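Local structure of D-psicose 3-epimerase (Agrobacterium tumefaciens, 2HK0) at residues 23-28 against 261-266; 182-187 against 218-223; 114-119 against 163-168; 128-133 against 175-180; 86-91 against 107-112. The protein epimerises ketohexoses at C3, interconverting D-fructose and D-psicose, with a bound metal playing a pivotal part in catalysis. One frame throughout, in Å; residues are numbered along the deposited sequence.

Contact 1 of 5, residues 23-28 against 261-266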
# COMPACT_ATOMS: atom_id res chain seq x y z
N HIS A 23 -9.27 3.03 23.29
CA HIS A 23 -8.10 3.77 22.85
C HIS A 23 -7.41 4.57 23.95
O HIS A 23 -8.07 5.20 24.79
CB HIS A 23 -8.49 4.69 21.70
CG HIS A 23 -8.84 3.95 20.45
ND1 HIS A 23 -10.02 3.24 20.31
CD2 HIS A 23 -8.13 3.73 19.32
CE1 HIS A 23 -10.02 2.63 19.14
NE2 HIS A 23 -8.89 2.90 18.52
N GLY A 24 -6.09 4.52 23.94
CA GLY A 24 -5.31 5.24 24.93
C GLY A 24 -4.05 5.84 24.34
O GLY A 24 -3.78 5.72 23.15
N ILE A 25 -3.28 6.50 25.19
CA ILE A 25 -2.03 7.11 24.77
C ILE A 25 -1.04 7.02 25.94
O ILE A 25 -1.44 7.10 27.10
CB ILE A 25 -2.24 8.58 24.39
CG1 ILE A 25 -0.90 9.22 23.98
CG2 ILE A 25 -2.85 9.33 25.56
CD1 ILE A 25 -1.04 10.50 23.14
N TYR A 26 0.24 6.84 25.62
CA TYR A 26 1.30 6.79 26.62
C TYR A 26 1.60 8.26 26.98
O TYR A 26 2.02 9.02 26.11
CB TYR A 26 2.53 6.11 26.02
CG TYR A 26 3.62 5.81 27.00
CD1 TYR A 26 3.34 5.19 28.22
CD2 TYR A 26 4.96 6.05 26.69
CE1 TYR A 26 4.35 4.81 29.09
CE2 TYR A 26 5.99 5.67 27.56
CZ TYR A 26 5.68 5.05 28.76
OH TYR A 26 6.68 4.64 29.61
N TYR A 27 1.40 8.66 28.24
CA TYR A 27 1.59 10.06 28.64
C TYR A 27 2.98 10.68 28.37
O TYR A 27 3.08 11.90 28.22
CB TYR A 27 1.21 10.27 30.12
CG TYR A 27 2.35 10.00 31.06
CD1 TYR A 27 2.80 8.70 31.28
CD2 TYR A 27 3.06 11.06 31.64
CE1 TYR A 27 3.93 8.45 32.06
CE2 TYR A 27 4.19 10.82 32.43
CZ TYR A 27 4.61 9.51 32.62
OH TYR A 27 5.72 9.26 33.38
N SER A 28 4.02 9.87 28.28
CA SER A 28 5.37 10.39 28.00
C SER A 28 5.49 11.13 26.65
O SER A 28 6.52 11.74 26.34
CB SER A 28 6.40 9.26 28.04
OG SER A 28 6.64 8.87 29.38
N VAL A 261 -5.86 -0.19 22.52
CA VAL A 261 -5.01 0.25 21.43
C VAL A 261 -4.40 1.56 21.96
O VAL A 261 -5.09 2.57 22.05
CB VAL A 261 -5.83 0.54 20.15
CG1 VAL A 261 -4.91 1.11 19.07
CG2 VAL A 261 -6.48 -0.74 19.66
N ILE A 262 -3.12 1.51 22.33
CA ILE A 262 -2.43 2.66 22.89
C ILE A 262 -1.48 3.27 21.88
O ILE A 262 -0.57 2.59 21.39
CB ILE A 262 -1.56 2.28 24.11
CG1 ILE A 262 -2.34 1.34 25.06
CG2 ILE A 262 -1.08 3.56 24.84
CD1 ILE A 262 -3.60 1.96 25.64
N MSE A 263 -1.67 4.55 21.56
CA MSE A 263 -0.72 5.18 20.64
C MSE A 263 0.49 5.56 21.51
O MSE A 263 0.34 6.09 22.61
CB MSE A 263 -1.31 6.41 19.95
CG MSE A 263 -1.85 7.49 20.86
SE MSE A 263 -2.63 8.90 19.75
CE MSE A 263 -4.16 7.97 19.02
N GLU A 264 1.68 5.27 21.01
CA GLU A 264 2.92 5.52 21.74
C GLU A 264 3.82 6.41 20.89
O GLU A 264 4.88 6.01 20.44
CB GLU A 264 3.58 4.16 22.00
CG GLU A 264 4.86 4.18 22.80
CD GLU A 264 5.43 2.77 22.95
OE1 GLU A 264 5.50 2.05 21.94
OE2 GLU A 264 5.81 2.38 24.08
N PRO A 265 3.39 7.66 20.66
CA PRO A 265 4.22 8.53 19.84
C PRO A 265 5.38 9.19 20.57
O PRO A 265 5.28 9.59 21.72
CB PRO A 265 3.21 9.54 19.28
CG PRO A 265 2.20 9.67 20.42
CD PRO A 265 2.11 8.30 21.05
N PHE A 266 6.50 9.30 19.87
CA PHE A 266 7.70 9.93 20.41
C PHE A 266 8.20 10.83 19.28
O PHE A 266 8.84 10.36 18.33
CB PHE A 266 8.75 8.87 20.77
CG PHE A 266 8.39 8.02 21.98
CD1 PHE A 266 8.42 8.57 23.27
CD2 PHE A 266 8.09 6.67 21.84
CE1 PHE A 266 8.14 7.77 24.40
CE2 PHE A 266 7.81 5.86 22.95
CZ PHE A 266 7.83 6.42 24.24

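Contact 2 of 5, residues 182-187 against 218-223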
# COMPACT_ATOMS: atom_id res chain seq x y z
N THR A 182 9.16 -11.50 16.36
CA THR A 182 8.03 -11.81 15.51
C THR A 182 6.77 -12.24 16.27
O THR A 182 6.86 -12.85 17.33
CB THR A 182 8.51 -12.93 14.56
OG1 THR A 182 8.83 -12.38 13.27
CG2 THR A 182 7.54 -14.02 14.49
N ALA A 183 5.59 -11.94 15.72
CA ALA A 183 4.35 -12.37 16.36
C ALA A 183 4.39 -13.91 16.55
O ALA A 183 4.02 -14.41 17.59
CB ALA A 183 3.14 -11.97 15.50
N ALA A 184 4.89 -14.63 15.55
CA ALA A 184 4.96 -16.10 15.64
C ALA A 184 5.87 -16.52 16.79
O ALA A 184 5.59 -17.50 17.48
CB ALA A 184 5.45 -16.69 14.32
N GLU A 185 6.98 -15.80 16.99
CA GLU A 185 7.89 -16.13 18.08
C GLU A 185 7.21 -15.77 19.41
O GLU A 185 7.36 -16.49 20.40
CB GLU A 185 9.20 -15.35 17.95
CG GLU A 185 10.07 -15.75 16.77
CD GLU A 185 11.37 -14.97 16.71
OE1 GLU A 185 11.35 -13.74 16.91
OE2 GLU A 185 12.42 -15.59 16.45
N GLY A 186 6.47 -14.66 19.42
CA GLY A 186 5.78 -14.23 20.62
C GLY A 186 4.76 -15.27 21.04
O GLY A 186 4.66 -15.63 22.21
N VAL A 187 3.99 -15.75 20.08
CA VAL A 187 3.00 -16.78 20.36
C VAL A 187 3.65 -18.08 20.88
O VAL A 187 3.13 -18.71 21.80
CB VAL A 187 2.16 -17.09 19.11
CG1 VAL A 187 1.38 -18.40 19.30
CG2 VAL A 187 1.18 -15.92 18.85
N ILE A 218 -1.03 -10.12 13.09
CA ILE A 218 -2.15 -9.92 14.01
C ILE A 218 -3.01 -11.17 14.10
O ILE A 218 -3.42 -11.59 15.18
CB ILE A 218 -2.99 -8.72 13.56
CG1 ILE A 218 -2.19 -7.44 13.82
CG2 ILE A 218 -4.34 -8.70 14.28
CD1 ILE A 218 -2.78 -6.17 13.22
N ARG A 219 -3.26 -11.79 12.95
CA ARG A 219 -4.05 -13.00 12.94
C ARG A 219 -3.28 -14.13 13.63
O ARG A 219 -3.88 -14.98 14.27
CB ARG A 219 -4.37 -13.39 11.50
CG ARG A 219 -5.83 -13.40 11.20
CD ARG A 219 -6.18 -12.47 10.08
NE ARG A 219 -5.16 -12.48 9.04
CZ ARG A 219 -5.07 -11.55 8.10
NH1 ARG A 219 -5.95 -10.56 8.09
NH2 ARG A 219 -4.08 -11.59 7.23
N THR A 220 -1.95 -14.13 13.48
CA THR A 220 -1.12 -15.15 14.11
C THR A 220 -1.27 -15.02 15.62
O THR A 220 -1.41 -16.01 16.33
CB THR A 220 0.36 -14.98 13.71
OG1 THR A 220 0.53 -15.37 12.34
CG2 THR A 220 1.26 -15.84 14.58
N ALA A 221 -1.25 -13.78 16.11
CA ALA A 221 -1.42 -13.55 17.55
C ALA A 221 -2.80 -14.04 17.95
O ALA A 221 -2.98 -14.66 19.00
CB ALA A 221 -1.28 -12.06 17.87
N GLY A 222 -3.77 -13.74 17.10
CA GLY A 222 -5.14 -14.17 17.31
C GLY A 222 -5.69 -14.03 18.72
O GLY A 222 -5.63 -12.95 19.31
N PRO A 223 -6.23 -15.11 19.28
CA PRO A 223 -6.79 -15.08 20.64
C PRO A 223 -5.79 -14.68 21.72
O PRO A 223 -6.19 -14.28 22.80
CB PRO A 223 -7.31 -16.51 20.82
CG PRO A 223 -7.60 -16.95 19.40
CD PRO A 223 -6.37 -16.46 18.69

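Contact 3 of 5, residues 114-119 against 163-168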
# COMPACT_ATOMS: atom_id res chain seq x y z
N SER A 114 1.73 -5.65 42.86
CA SER A 114 0.87 -5.34 44.01
C SER A 114 0.48 -3.86 43.96
O SER A 114 -0.67 -3.50 44.20
CB SER A 114 1.60 -5.63 45.32
OG SER A 114 1.89 -7.01 45.44
N ASN A 115 1.44 -3.00 43.65
CA ASN A 115 1.16 -1.57 43.58
C ASN A 115 0.23 -1.26 42.41
O ASN A 115 -0.69 -0.45 42.53
CB ASN A 115 2.47 -0.79 43.47
CG ASN A 115 3.27 -0.81 44.76
OD1 ASN A 115 2.69 -0.83 45.85
ND2 ASN A 115 4.59 -0.80 44.66
N VAL A 116 0.47 -1.93 41.28
CA VAL A 116 -0.33 -1.77 40.07
C VAL A 116 -1.81 -2.06 40.35
O VAL A 116 -2.71 -1.37 39.86
CB VAL A 116 0.22 -2.72 38.98
CG1 VAL A 116 -0.87 -3.13 38.03
CG2 VAL A 116 1.39 -2.03 38.24
N ALA A 117 -2.06 -3.09 41.16
CA ALA A 117 -3.43 -3.45 41.50
C ALA A 117 -4.09 -2.36 42.34
O ALA A 117 -5.31 -2.16 42.27
CB ALA A 117 -3.45 -4.79 42.25
N LYS A 118 -3.29 -1.65 43.14
CA LYS A 118 -3.80 -0.56 43.97
C LYS A 118 -4.35 0.57 43.11
O LYS A 118 -5.11 1.42 43.60
CB LYS A 118 -2.70 -0.01 44.89
CG LYS A 118 -2.23 -0.97 45.96
CD LYS A 118 -1.01 -0.40 46.71
CE LYS A 118 -0.44 -1.43 47.69
NZ LYS A 118 0.83 -0.98 48.33
N LEU A 119 -3.96 0.60 41.84
CA LEU A 119 -4.44 1.64 40.93
C LEU A 119 -5.54 1.08 40.02
O LEU A 119 -5.95 1.74 39.06
CB LEU A 119 -3.30 2.20 40.07
CG LEU A 119 -2.22 3.02 40.79
CD1 LEU A 119 -1.22 3.51 39.77
CD2 LEU A 119 -2.84 4.20 41.54
N LEU A 163 -4.31 -11.09 41.22
CA LEU A 163 -4.67 -9.67 41.23
C LEU A 163 -5.51 -9.29 40.01
O LEU A 163 -5.79 -8.12 39.79
CB LEU A 163 -3.39 -8.82 41.29
CG LEU A 163 -2.54 -9.01 42.56
CD1 LEU A 163 -1.19 -8.30 42.42
CD2 LEU A 163 -3.31 -8.46 43.76
N GLY A 164 -5.91 -10.29 39.22
CA GLY A 164 -6.70 -10.04 38.02
C GLY A 164 -5.92 -9.28 36.95
O GLY A 164 -6.49 -8.50 36.19
N ILE A 165 -4.62 -9.53 36.89
CA ILE A 165 -3.73 -8.85 35.96
C ILE A 165 -3.22 -9.76 34.84
O ILE A 165 -2.78 -10.88 35.09
CB ILE A 165 -2.48 -8.28 36.72
CG1 ILE A 165 -2.91 -7.18 37.70
CG2 ILE A 165 -1.40 -7.78 35.71
CD1 ILE A 165 -1.77 -6.60 38.56
N ASN A 166 -3.28 -9.27 33.60
CA ASN A 166 -2.76 -9.99 32.44
C ASN A 166 -1.38 -9.43 32.13
O ASN A 166 -1.20 -8.21 32.13
CB ASN A 166 -3.66 -9.80 31.20
CG ASN A 166 -4.94 -10.61 31.29
OD1 ASN A 166 -4.90 -11.79 31.62
ND2 ASN A 166 -6.08 -9.99 30.99
N LEU A 167 -0.42 -10.32 31.88
CA LEU A 167 0.95 -9.94 31.54
C LEU A 167 1.06 -10.05 30.02
O LEU A 167 0.88 -11.13 29.45
CB LEU A 167 1.93 -10.92 32.22
CG LEU A 167 1.80 -10.97 33.75
CD1 LEU A 167 2.67 -12.07 34.34
CD2 LEU A 167 2.18 -9.60 34.33
N CYS A 168 1.34 -8.93 29.35
CA CYS A 168 1.43 -8.93 27.89
C CYS A 168 2.88 -8.77 27.43
O CYS A 168 3.50 -7.73 27.66
CB CYS A 168 0.56 -7.81 27.33
SG CYS A 168 -1.17 -7.98 27.88

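Contact 4 of 5, residues 128-133 against 175-180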
# COMPACT_ATOMS: atom_id res chain seq x y z
N LEU A 128 8.62 -7.91 29.28
CA LEU A 128 8.63 -8.56 30.59
C LEU A 128 9.58 -9.74 30.69
O LEU A 128 10.06 -10.08 31.78
CB LEU A 128 7.22 -9.02 30.98
CG LEU A 128 6.05 -8.07 30.74
CD1 LEU A 128 4.84 -8.51 31.58
CD2 LEU A 128 6.45 -6.65 31.10
N HIS A 129 9.85 -10.36 29.55
CA HIS A 129 10.72 -11.52 29.45
C HIS A 129 12.19 -11.14 29.37
O HIS A 129 13.06 -12.01 29.32
CB HIS A 129 10.39 -12.27 28.17
CG HIS A 129 10.62 -11.45 26.94
ND1 HIS A 129 9.92 -10.29 26.68
CD2 HIS A 129 11.50 -11.59 25.92
CE1 HIS A 129 10.36 -9.76 25.55
NE2 HIS A 129 11.32 -10.53 25.07
N SER A 130 12.48 -9.85 29.34
CA SER A 130 13.84 -9.41 29.14
C SER A 130 14.11 -8.14 29.93
O SER A 130 13.64 -7.99 31.05
CB SER A 130 14.02 -9.16 27.63
OG SER A 130 15.32 -8.75 27.27
N TYR A 131 14.89 -7.25 29.35
CA TYR A 131 15.20 -5.98 29.98
C TYR A 131 15.72 -5.02 28.92
O TYR A 131 15.87 -5.39 27.75
CB TYR A 131 16.25 -6.15 31.07
CG TYR A 131 17.62 -6.50 30.54
CD1 TYR A 131 17.94 -7.81 30.21
CD2 TYR A 131 18.61 -5.52 30.39
CE1 TYR A 131 19.22 -8.15 29.73
CE2 TYR A 131 19.88 -5.84 29.92
CZ TYR A 131 20.18 -7.15 29.59
OH TYR A 131 21.44 -7.47 29.15
N TRP A 132 15.97 -3.80 29.36
CA TRP A 132 16.51 -2.75 28.51
C TRP A 132 17.60 -2.05 29.34
O TRP A 132 17.45 -1.90 30.55
CB TRP A 132 15.43 -1.74 28.16
CG TRP A 132 16.00 -0.56 27.49
CD1 TRP A 132 16.27 -0.42 26.16
CD2 TRP A 132 16.46 0.63 28.13
NE1 TRP A 132 16.86 0.80 25.93
CE2 TRP A 132 16.99 1.46 27.12
CE3 TRP A 132 16.47 1.08 29.46
CZ2 TRP A 132 17.53 2.73 27.40
CZ3 TRP A 132 17.01 2.33 29.74
CH2 TRP A 132 17.53 3.14 28.71
N PRO A 133 18.69 -1.58 28.71
CA PRO A 133 19.06 -1.60 27.29
C PRO A 133 19.33 -2.97 26.65
O PRO A 133 18.51 -3.49 25.89
CB PRO A 133 20.31 -0.72 27.26
CG PRO A 133 20.15 0.18 28.46
CD PRO A 133 19.66 -0.80 29.48
N PHE A 175 16.80 -4.40 16.98
CA PHE A 175 17.69 -3.48 17.68
C PHE A 175 17.43 -3.38 19.19
O PHE A 175 18.29 -2.91 19.93
CB PHE A 175 17.60 -2.08 17.05
CG PHE A 175 17.96 -2.06 15.59
CD1 PHE A 175 19.30 -2.08 15.19
CD2 PHE A 175 16.97 -2.03 14.61
CE1 PHE A 175 19.65 -2.06 13.83
CE2 PHE A 175 17.30 -2.01 13.26
CZ PHE A 175 18.64 -2.03 12.86
N GLU A 176 16.26 -3.84 19.64
CA GLU A 176 15.89 -3.73 21.05
C GLU A 176 15.73 -5.06 21.78
O GLU A 176 15.71 -5.10 23.01
CB GLU A 176 14.59 -2.88 21.16
CG GLU A 176 14.78 -1.49 20.55
CD GLU A 176 13.53 -0.61 20.60
OE1 GLU A 176 12.96 -0.44 21.69
OE2 GLU A 176 13.13 -0.08 19.54
N ASN A 177 15.59 -6.16 21.05
CA ASN A 177 15.50 -7.47 21.70
C ASN A 177 15.97 -8.51 20.71
O ASN A 177 15.85 -8.33 19.49
CB ASN A 177 14.07 -7.78 22.17
CG ASN A 177 14.01 -9.00 23.09
OD1 ASN A 177 13.70 -10.10 22.66
ND2 ASN A 177 14.33 -8.80 24.37
N HIS A 178 16.52 -9.60 21.23
CA HIS A 178 17.05 -10.65 20.38
C HIS A 178 16.33 -11.96 20.54
O HIS A 178 16.73 -12.95 19.93
CB HIS A 178 18.51 -10.88 20.72
CG HIS A 178 18.72 -11.20 22.16
ND1 HIS A 178 18.59 -10.26 23.16
CD2 HIS A 178 19.02 -12.36 22.79
CE1 HIS A 178 18.79 -10.83 24.34
NE2 HIS A 178 19.06 -12.11 24.14
N VAL A 179 15.29 -11.98 21.37
CA VAL A 179 14.55 -13.21 21.63
C VAL A 179 13.19 -13.32 20.92
O VAL A 179 12.92 -14.32 20.25
CB VAL A 179 14.36 -13.40 23.15
CG1 VAL A 179 13.57 -14.67 23.45
CG2 VAL A 179 15.74 -13.44 23.83
N LEU A 180 12.35 -12.31 21.06
CA LEU A 180 11.02 -12.29 20.42
C LEU A 180 10.96 -11.07 19.47
O LEU A 180 10.85 -9.93 19.93
CB LEU A 180 9.92 -12.21 21.48
CG LEU A 180 10.00 -13.23 22.64
CD1 LEU A 180 8.90 -12.96 23.67
CD2 LEU A 180 9.86 -14.66 22.10
O HOH W 1 14.57 -5.90 25.17

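Contact 5 of 5, residues 86-91 against 107-112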
# COMPACT_ATOMS: atom_id res chain seq x y z
N ILE A 86 6.02 -1.88 31.86
CA ILE A 86 7.07 -2.27 32.81
C ILE A 86 8.35 -2.53 32.04
O ILE A 86 8.36 -3.30 31.08
CB ILE A 86 6.70 -3.55 33.59
CG1 ILE A 86 5.60 -3.25 34.61
CG2 ILE A 86 7.95 -4.10 34.32
CD1 ILE A 86 5.26 -4.43 35.51
N GLY A 87 9.43 -1.89 32.47
CA GLY A 87 10.71 -2.07 31.81
C GLY A 87 11.74 -2.60 32.79
O GLY A 87 12.31 -1.83 33.55
N PRO A 88 11.98 -3.91 32.81
CA PRO A 88 12.96 -4.50 33.73
C PRO A 88 14.35 -3.94 33.44
O PRO A 88 14.61 -3.48 32.33
CB PRO A 88 12.87 -6.00 33.42
CG PRO A 88 11.49 -6.16 32.84
CD PRO A 88 11.37 -4.94 31.96
N SER A 89 15.24 -3.99 34.43
CA SER A 89 16.60 -3.47 34.27
C SER A 89 17.61 -4.59 34.22
O SER A 89 17.28 -5.76 34.43
CB SER A 89 16.94 -2.53 35.43
OG SER A 89 17.21 -3.26 36.61
N LYS A 90 18.86 -4.24 33.93
CA LYS A 90 19.94 -5.23 33.85
C LYS A 90 20.14 -5.96 35.17
O LYS A 90 20.52 -7.12 35.18
CB LYS A 90 21.26 -4.56 33.44
CG LYS A 90 21.19 -3.81 32.13
CD LYS A 90 22.56 -3.42 31.59
CE LYS A 90 22.44 -2.78 30.20
NZ LYS A 90 23.77 -2.61 29.52
N THR A 91 19.89 -5.28 36.28
CA THR A 91 20.06 -5.89 37.60
C THR A 91 18.80 -6.57 38.15
O THR A 91 18.88 -7.35 39.10
CB THR A 91 20.53 -4.83 38.61
OG1 THR A 91 19.65 -3.70 38.56
CG2 THR A 91 21.95 -4.37 38.28
N ALA A 107 11.25 -10.50 42.63
CA ALA A 107 10.85 -9.67 43.76
C ALA A 107 10.35 -8.32 43.25
O ALA A 107 9.37 -7.79 43.75
CB ALA A 107 12.02 -9.46 44.72
N PHE A 108 11.04 -7.77 42.25
CA PHE A 108 10.65 -6.49 41.65
C PHE A 108 9.25 -6.58 41.01
O PHE A 108 8.43 -5.68 41.14
CB PHE A 108 11.67 -6.07 40.59
CG PHE A 108 11.14 -5.07 39.59
CD1 PHE A 108 10.93 -3.74 39.95
CD2 PHE A 108 10.86 -5.46 38.28
CE1 PHE A 108 10.45 -2.81 39.02
CE2 PHE A 108 10.38 -4.54 37.34
CZ PHE A 108 10.17 -3.21 37.72
N PHE A 109 8.98 -7.67 40.30
CA PHE A 109 7.67 -7.82 39.68
C PHE A 109 6.55 -7.94 40.70
O PHE A 109 5.51 -7.30 40.56
CB PHE A 109 7.65 -9.04 38.75
CG PHE A 109 8.02 -8.72 37.33
CD1 PHE A 109 9.34 -8.84 36.89
CD2 PHE A 109 7.05 -8.28 36.43
CE1 PHE A 109 9.69 -8.53 35.57
CE2 PHE A 109 7.39 -7.96 35.11
CZ PHE A 109 8.71 -8.09 34.68
N GLU A 110 6.75 -8.76 41.72
CA GLU A 110 5.72 -8.93 42.74
C GLU A 110 5.36 -7.61 43.41
O GLU A 110 4.19 -7.30 43.58
CB GLU A 110 6.18 -9.97 43.77
CG GLU A 110 6.20 -11.36 43.16
CD GLU A 110 6.63 -12.42 44.14
OE1 GLU A 110 6.41 -12.23 45.36
OE2 GLU A 110 7.18 -13.45 43.69
N ARG A 111 6.37 -6.82 43.74
CA ARG A 111 6.14 -5.52 44.36
C ARG A 111 5.38 -4.58 43.41
O ARG A 111 4.39 -3.93 43.79
CB ARG A 111 7.48 -4.89 44.74
CG ARG A 111 7.37 -3.49 45.31
CD ARG A 111 8.74 -2.85 45.38
NE ARG A 111 8.74 -1.59 46.12
CZ ARG A 111 9.72 -0.70 46.07
NH1 ARG A 111 10.78 -0.94 45.30
NH2 ARG A 111 9.66 0.41 46.79
N THR A 112 5.85 -4.49 42.17
CA THR A 112 5.22 -3.62 41.19
C THR A 112 3.79 -4.06 40.91
O THR A 112 2.89 -3.23 40.86
CB THR A 112 6.03 -3.64 39.87
OG1 THR A 112 7.38 -3.26 40.14
CG2 THR A 112 5.45 -2.68 38.87

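Contact 1 of 5, residues 23-28 against 261-266
G24 and I262 pair in parallel, CA to CA 4.4 Å, where the first strand of the TIM barrel meets the last and closes the ring. Three backbone bonds fix the register: G24 N to V261 O (2.9 Å), M263 N to G24 O (2.9 Å) and Y26 N to M263 O (3.1 Å). The strand axes diverge by 35°, the twist expected in a closed barrel. Packing is tight along this ladder. On the face carrying H23, V261, I25 and selenomethionine M263, chi1 of 56° sets M263 CG between its own backbone N and carbonyl carbon, and this swings CG to 3.7 Å from I25 CG1. On the other face the bare CA of G24 lets I262 CD1 settle 3.8 Å away. Past the ladder the chains part: the CA atoms of S28 and F266 are 8.0 Å apart. At this looser end the partly exposed Y26 still meets F266, whose CZ comes in at the edge of the tyrosine ring, 3.8 Å from Y26 CD2. Helix 289-307 covers the H23 and M263 face through L300 and A299, whereas I262 points into the barrel, against I52 of strand 52-56 and H229 of strand 225-230.

Contact 2 of 5, residues 182-187 against 218-223
A short backbone bond, V187 N to A183 O at 2.8 Å, joins the two residues of helix 183-193 whose CB atoms point to segment 218-223. The contact is a helix-helix seam on the outside of the TIM barrel, the start of helix 183-193 lying beside the end of helix 214-221. Small residues permit the close approach: the CA atoms of A183 and A221 are 6.0 Å apart. No hydrogen bond crosses the seam, so what holds it is van der Waals contact. T220 divides its side chain between two tasks. Its OG1, anti to the carbonyl carbon (chi1 -72°), bonds back to D216 O in its own helix, which leaves CG2 anti to the backbone N and directed at A184, 3.9 Å from that residue's CA. G222, with positive phi, is the first residue to leave helical torsions. Beneath the seam, A183 and A221 both rest on L202 of strand 198-203; T182 and E185, at the same helix start as A183, pack on R281 of a second subunit. Deeper in, V187 sends a single branch across: CG2 lies 3.6 Å from T220 O and 3.8 Å from A221 CA.

Contact 3 of 5, residues 114-119 against 163-168
The turn that leads from helix 142-162 into strand 166-170 packs through L163 and I165 against the last turns of helix 99-118. All the contact is apolar, and three side-chain ends carry it. I165 CD1 reaches V116 CG1 at 3.6 Å, the closest approach between the segments. The two side chains lie at a slant to one another, and the same CD1 also grazes A117 CB at 4.4 Å. I165 gets there by an extended chain: CG1 is anti to the carbonyl carbon and chi2 of 177° stretches CD1 outward to the helix. L163 straddles the helix surface with its two methyls, CD1 lying 3.9 Å from S114 CA and CD2 4.0 Å from A117 CB.

Between these residues G164 has a phi of 67° and serves as the C-prime residue of a Schellman motif. The N of I165 bonds back to A160 O, closing the helix end, and the residues on both flanks of G164 send their side chains to helix 99-118. This is the alpha-to-beta link of a beta-alpha-beta unit in the TIM barrel. V116 and I165 each also touch I124 of strand 123-126, so their pair lies in the layer between helices and barrel wall. S114 and A117 lie farther out and are partly exposed. On another side of the same helix K118 NZ bonds to N115 OD1 at 3.1 Å, nearly in line with the amide C=O, and forms a salt bridge with D65.

Contact 4 of 5, residues 128-133 against 175-180
The imidazole of H129 is sandwiched. L180 CD1 stands over one face, 3.7 Å from the ring centroid and only 13° off the normal, a CH-pi contact; S130 CB of its own segment covers the opposite face. N177 OD1 meets the ring edge in plane, where NE2 donates to it in a weak bond of 3.4 Å, with amide and ring planes 64° apart. A chi1 of 62°, with CG between the backbone N and the carbonyl carbon, puts the H129 ring in this slot.

N177 OD1 has further donors in its own loop: V179 N at 2.8 Å, arriving from above the carbonyl plane and forming an Asx turn, and L180 N at 3.0 Å. The other end of the amide is used too. N177 ND2 donates to a water at 3.0 Å, which in turn donates to Y131 O (2.9 Å) and E176 O (2.6 Å), bridging the two loops. They follow strands 123-126 and 166-170, at the C-terminal mouth of the barrel, the end where TIM-barrel enzymes carry their active sites. F175 stacks on F175 of a second subunit, so one loop also reaches the subunit interface.

V179 N, L180 N and the water define the flip of the N177 amide, with H129 a weak third donor to OD1. The buried amide is thus matched at both ends, and the water carries the link on to Y131 O and E176 O.

Contact 5 of 5, residues 86-91 against 107-112
I86 lays its CG2 methyl at the edge of the F108 ring, 3.9 Å from CE2, and reaches F109 CE2 with the same methyl at 4.0 Å. Its second branch ends tip to tip with T112, CD1 to CG2 3.8 Å. With CG2 anti to the backbone N and CG1 anti to the carbonyl carbon (chi1 -72°), the forked side chain spans one turn of helix 99-118. P88 adds a second point of support: its CG lies 3.9 Å from F109 CZ, the two side chains crossing at a slant.

The segments belong to one beta-alpha unit of the TIM barrel: 86-91 leaves strand 81-85 at its C-terminal end, and helix 99-118 returns along the outside. F109 extends the apolar layer to I156 of helix 142-162, while I86 and T112 both touch A57 of helix 57-60.

T112 has its hydroxyl turned from I86. OG1 donates to F108 O at 2.8 Å, and T112 N bonds to that oxygen at 3.0 Å from the opposite face of the carbonyl plane; N61 ND2 is a further partner of OG1. The hydroxyl also lies 3.3 Å above the F108 ring plane, displaced to the rim. Since no hydrogen bond joins the segments, hydrocarbon contact alone links them here, and the polar half of T112 is satisfied elsewhere, leaving its methyl for I86.

How the contacts relate
All five contacts belong to one eight-stranded TIM barrel. Contact 1 pairs its first and last strands across the chain, and the other four fall between its segments in sequence. Contact 5 comes first and contact 3 next, about 13 Å away between centres and on the same helix 99-118. Contact 4 interleaves with contact 3 along the chain, its L128 packing on L167, and its loop meets that of contact 5 where W132 N lies 3.3 Å from P88 O in a probable hydrogen bond. Contact 2 follows, touching contact 4 through E185 and L180. Together they tie barrel closure to the outer helix layer and the loops at the mouth, and contacts 2 and 4 reach the second subunit.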